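Side-chain contacts in alpha-1,4-endofucoidanase (Mariniflexile fucanivorans, PDB 6DLH), which hydrolyses alpha-1,4 linkages inside fucoidan chains by a retaining mechanism, as a probably secreted glycoside hydrolase of family 107: residues L37-E40 with W41-G44; Y311-D314 with L315-M319. All coordinates share one frame; numbering follows the deposited sequence.

Interaction 1 of 2, residues L37-E40 with W41-G44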
# COMPACT_ATOMS: atom_id res chain seq x y z
N LEU A 37 -24.82 -2.16 -13.65
CA LEU A 37 -24.38 -2.05 -15.03
C LEU A 37 -22.94 -1.51 -15.08
O LEU A 37 -22.16 -1.89 -15.95
CB LEU A 37 -25.32 -1.13 -15.82
CG LEU A 37 -26.47 -1.81 -16.56
CD1 LEU A 37 -27.44 -0.78 -17.11
CD2 LEU A 37 -25.95 -2.69 -17.69
N ARG A 38 -22.61 -0.63 -14.13
CA ARG A 38 -21.30 -0.00 -14.15
C ARG A 38 -20.22 -0.95 -13.63
O ARG A 38 -19.05 -0.58 -13.59
CB ARG A 38 -21.34 1.36 -13.45
CG ARG A 38 -21.70 1.32 -11.97
CD ARG A 38 -21.61 2.75 -11.45
NE ARG A 38 -22.41 2.92 -10.26
CZ ARG A 38 -23.67 3.33 -10.23
NH1 ARG A 38 -24.37 3.26 -9.11
NH2 ARG A 38 -24.23 3.82 -11.33
N ALA A 39 -20.62 -2.18 -13.26
CA ALA A 39 -19.70 -3.23 -12.85
C ALA A 39 -19.75 -4.39 -13.85
O ALA A 39 -19.40 -5.52 -13.52
CB ALA A 39 -20.03 -3.69 -11.45
N GLU A 40 -20.16 -4.10 -15.09
CA GLU A 40 -20.34 -5.15 -16.08
C GLU A 40 -18.98 -5.79 -16.41
O GLU A 40 -18.91 -6.95 -16.82
CB GLU A 40 -21.07 -4.61 -17.31
CG GLU A 40 -20.94 -5.47 -18.56
CD GLU A 40 -21.55 -6.86 -18.49
OE1 GLU A 40 -22.47 -7.08 -17.66
OE2 GLU A 40 -21.10 -7.73 -19.28
N TRP A 41 -17.90 -5.02 -16.23
CA TRP A 41 -16.56 -5.48 -16.53
C TRP A 41 -16.13 -6.53 -15.51
O TRP A 41 -15.21 -7.29 -15.77
CB TRP A 41 -15.58 -4.30 -16.55
CG TRP A 41 -15.52 -3.57 -15.25
CD1 TRP A 41 -16.22 -2.46 -14.90
CD2 TRP A 41 -14.70 -3.90 -14.10
NE1 TRP A 41 -15.90 -2.07 -13.63
CE2 TRP A 41 -14.97 -2.93 -13.11
CE3 TRP A 41 -13.78 -4.92 -13.81
CZ2 TRP A 41 -14.36 -2.95 -11.86
CZ3 TRP A 41 -13.17 -4.93 -12.57
CH2 TRP A 41 -13.46 -3.96 -11.61
N MET A 42 -16.80 -6.52 -14.35
CA MET A 42 -16.53 -7.41 -13.24
C MET A 42 -16.94 -8.84 -13.58
O MET A 42 -16.41 -9.79 -13.00
CB MET A 42 -17.26 -6.91 -11.99
CG MET A 42 -17.06 -7.75 -10.74
SD MET A 42 -16.08 -6.94 -9.46
CE MET A 42 -16.66 -5.24 -9.59
N ARG A 43 -17.87 -9.00 -14.53
CA ARG A 43 -18.29 -10.32 -14.98
C ARG A 43 -17.16 -10.98 -15.77
O ARG A 43 -16.70 -10.44 -16.78
CB ARG A 43 -19.61 -10.25 -15.77
CG ARG A 43 -20.83 -10.11 -14.88
CD ARG A 43 -22.14 -9.88 -15.61
NE ARG A 43 -22.68 -11.08 -16.25
CZ ARG A 43 -22.69 -11.29 -17.56
NH1 ARG A 43 -22.32 -10.34 -18.39
NH2 ARG A 43 -23.07 -12.47 -18.03
N GLY A 44 -16.71 -12.15 -15.28
CA GLY A 44 -15.59 -12.87 -15.87
C GLY A 44 -14.23 -12.39 -15.37
O GLY A 44 -13.20 -12.87 -15.83
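Arg43 NH1 is gripped by both carboxylate oxygens of Glu40, OE2 at 3.0 Å and OE1 at 3.3 Å; together they form an i to i+3 salt bridge, although each hydrogen bond taken alone is weak. The carboxylate comes to the edge of the guanidinium, the two planes being 40° apart. Glu40 gets there by sending CG anti to its N (chi1 162°) and then bending at chi2 (65°), which folds the acid forward along the chain. Beneath this bridge runs a 3-10 turn: Met42 N donates to Ala39 O at 2.9 Å and Arg43 N to Glu40 O at 3.2 Å. On the buried flank, Met42 curls back until CE rests 4.1 Å from Ala39 CB. Trp41 turns the other way and lays one ring face over Ala39 C, with CD1 3.6 Å from Arg38 O; Arg143 adds a cation-pi contact to the indole. The guanidinium has further work, since its NH2 donates to Asn323 O. Charge neutralisation by Glu40 and a second hold on the loop thus probably fix Arg43 just before strand 46-49, which lies between strands 80-84 and 377-379 in the parallel sheet.

Interaction 2 of 2, residues Y311-D314 with L315-M319; sequences YNHD and LVVFM
One turn of the alpha-helix 307-321, in the catalytic domain, brings His313 beside Val316 and Val317, the i+3 and i+4 positions. The imidazole projects outward and leans toward the next turn, with CG anti to its N (chi1 -171°), and meets both valines obliquely: CE1 lies 3.5 Å from Val317 CG2, and CD2 is 4.1 Å from Val316 CG1. Its far end is tied down outside the turn, NE2 being hydrogen-bonded to Glu366 OE1 while Trp367 meets the ring edge-to-face, both from helix 361-372. Along with Leu315 and Val316, which press on Phe342 of strand 341-342, this makes the packed side of the helix. Asn312 is buried too, and its amide is satisfied at both ends by the backbone of Met302 and Phe296. The other side is looser. Asp314 is exposed, and its side chain meets residues 315-319 only where CB lies 3.3 Å from Leu315 N. The backbone shows a similar unevenness: Leu315 N is shared by weak bonds to Tyr311 O and Asn312 O, whereas Val317 N reaches His313 O at 2.9 Å and 158°. That same carbonyl oxygen also has Val317 CG2 at 3.4 Å.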
# COMPACT_ATOMS: atom_id res chain seq x y z
N TYR A 311 -20.02 -25.04 1.41
CA TYR A 311 -20.71 -23.76 1.43
C TYR A 311 -20.06 -22.79 0.45
O TYR A 311 -20.75 -22.09 -0.29
CB TYR A 311 -20.72 -23.14 2.83
CG TYR A 311 -21.35 -23.95 3.94
CD1 TYR A 311 -22.31 -24.91 3.69
CD2 TYR A 311 -20.98 -23.73 5.26
CE1 TYR A 311 -22.87 -25.65 4.71
CE2 TYR A 311 -21.54 -24.46 6.30
CZ TYR A 311 -22.50 -25.42 6.02
OH TYR A 311 -23.05 -26.16 7.03
N ASN A 312 -18.73 -22.74 0.47
CA ASN A 312 -18.00 -21.76 -0.33
C ASN A 312 -17.96 -22.17 -1.80
O ASN A 312 -18.01 -21.30 -2.67
CB ASN A 312 -16.62 -21.45 0.26
CG ASN A 312 -16.75 -20.59 1.50
OD1 ASN A 312 -17.46 -19.58 1.47
ND2 ASN A 312 -16.10 -20.98 2.58
N HIS A 313 -17.87 -23.49 -2.07
CA HIS A 313 -17.86 -23.96 -3.45
C HIS A 313 -19.24 -23.80 -4.08
O HIS A 313 -19.34 -23.49 -5.26
CB HIS A 313 -17.31 -25.39 -3.59
CG HIS A 313 -17.13 -25.74 -5.03
ND1 HIS A 313 -18.06 -26.47 -5.75
CD2 HIS A 313 -16.17 -25.37 -5.92
CE1 HIS A 313 -17.66 -26.58 -7.00
NE2 HIS A 313 -16.51 -25.90 -7.13
N ASP A 314 -20.30 -24.00 -3.28
CA ASP A 314 -21.67 -23.74 -3.74
C ASP A 314 -21.87 -22.27 -4.07
O ASP A 314 -22.70 -21.94 -4.91
CB ASP A 314 -22.72 -24.22 -2.74
CG ASP A 314 -22.83 -25.74 -2.69
OD1 ASP A 314 -22.27 -26.39 -3.61
OD2 ASP A 314 -23.45 -26.26 -1.73
N LEU A 315 -21.13 -21.38 -3.39
CA LEU A 315 -21.21 -19.96 -3.68
C LEU A 315 -20.67 -19.71 -5.10
O LEU A 315 -21.24 -18.94 -5.87
CB LEU A 315 -20.42 -19.17 -2.63
CG LEU A 315 -20.46 -17.64 -2.75
CD1 LEU A 315 -20.16 -17.00 -1.39
CD2 LEU A 315 -19.47 -17.13 -3.78
N VAL A 316 -19.57 -20.38 -5.42
CA VAL A 316 -18.93 -20.21 -6.72
C VAL A 316 -19.82 -20.82 -7.81
O VAL A 316 -19.99 -20.22 -8.87
CB VAL A 316 -17.50 -20.78 -6.66
CG1 VAL A 316 -17.18 -21.80 -7.72
CG2 VAL A 316 -16.44 -19.70 -6.55
N VAL A 317 -20.45 -21.97 -7.51
CA VAL A 317 -21.37 -22.60 -8.45
C VAL A 317 -22.57 -21.69 -8.66
O VAL A 317 -23.03 -21.54 -9.79
CB VAL A 317 -21.76 -24.03 -8.01
CG1 VAL A 317 -22.89 -24.60 -8.86
CG2 VAL A 317 -20.56 -24.96 -8.04
N PHE A 318 -23.04 -21.04 -7.58
CA PHE A 318 -24.14 -20.08 -7.66
C PHE A 318 -23.84 -18.99 -8.69
O PHE A 318 -24.74 -18.52 -9.39
CB PHE A 318 -24.43 -19.45 -6.30
CG PHE A 318 -25.66 -18.57 -6.25
CD1 PHE A 318 -26.91 -19.11 -5.97
CD2 PHE A 318 -25.57 -17.21 -6.50
CE1 PHE A 318 -28.04 -18.31 -5.93
CE2 PHE A 318 -26.71 -16.41 -6.47
CZ PHE A 318 -27.94 -16.95 -6.18
N MET A 319 -22.58 -18.54 -8.73
CA MET A 319 -22.15 -17.49 -9.64
C MET A 319 -22.23 -17.99 -11.08
O MET A 319 -22.67 -17.27 -11.97
CB MET A 319 -20.72 -17.03 -9.32
CG MET A 319 -20.62 -16.18 -8.07
SD MET A 319 -18.93 -15.85 -7.52
CE MET A 319 -18.28 -14.92 -8.90

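Interactions 1 and 2 show two ways in which residues three or four apart can meet: a salt bridge over a tight 3-10 turn in one, and a ring against branched aliphatic side chains on an alpha-helix in the other. Their centres are 19 Å apart, and the nearest atoms, about 7 Å apart, do not touch. Each lies in the neighbourhood of a calcium site. The side chain of Trp41 is about 9 Å from a calcium ion and about 5 Å from that of Asp79, one of the ligands of the first site, while the side chain of Phe318 is about 10 Å from a calcium ion and about 6 Å from that of Phe327 of the second site. Neither 37-44 nor 311-319 supplies a calcium ligand.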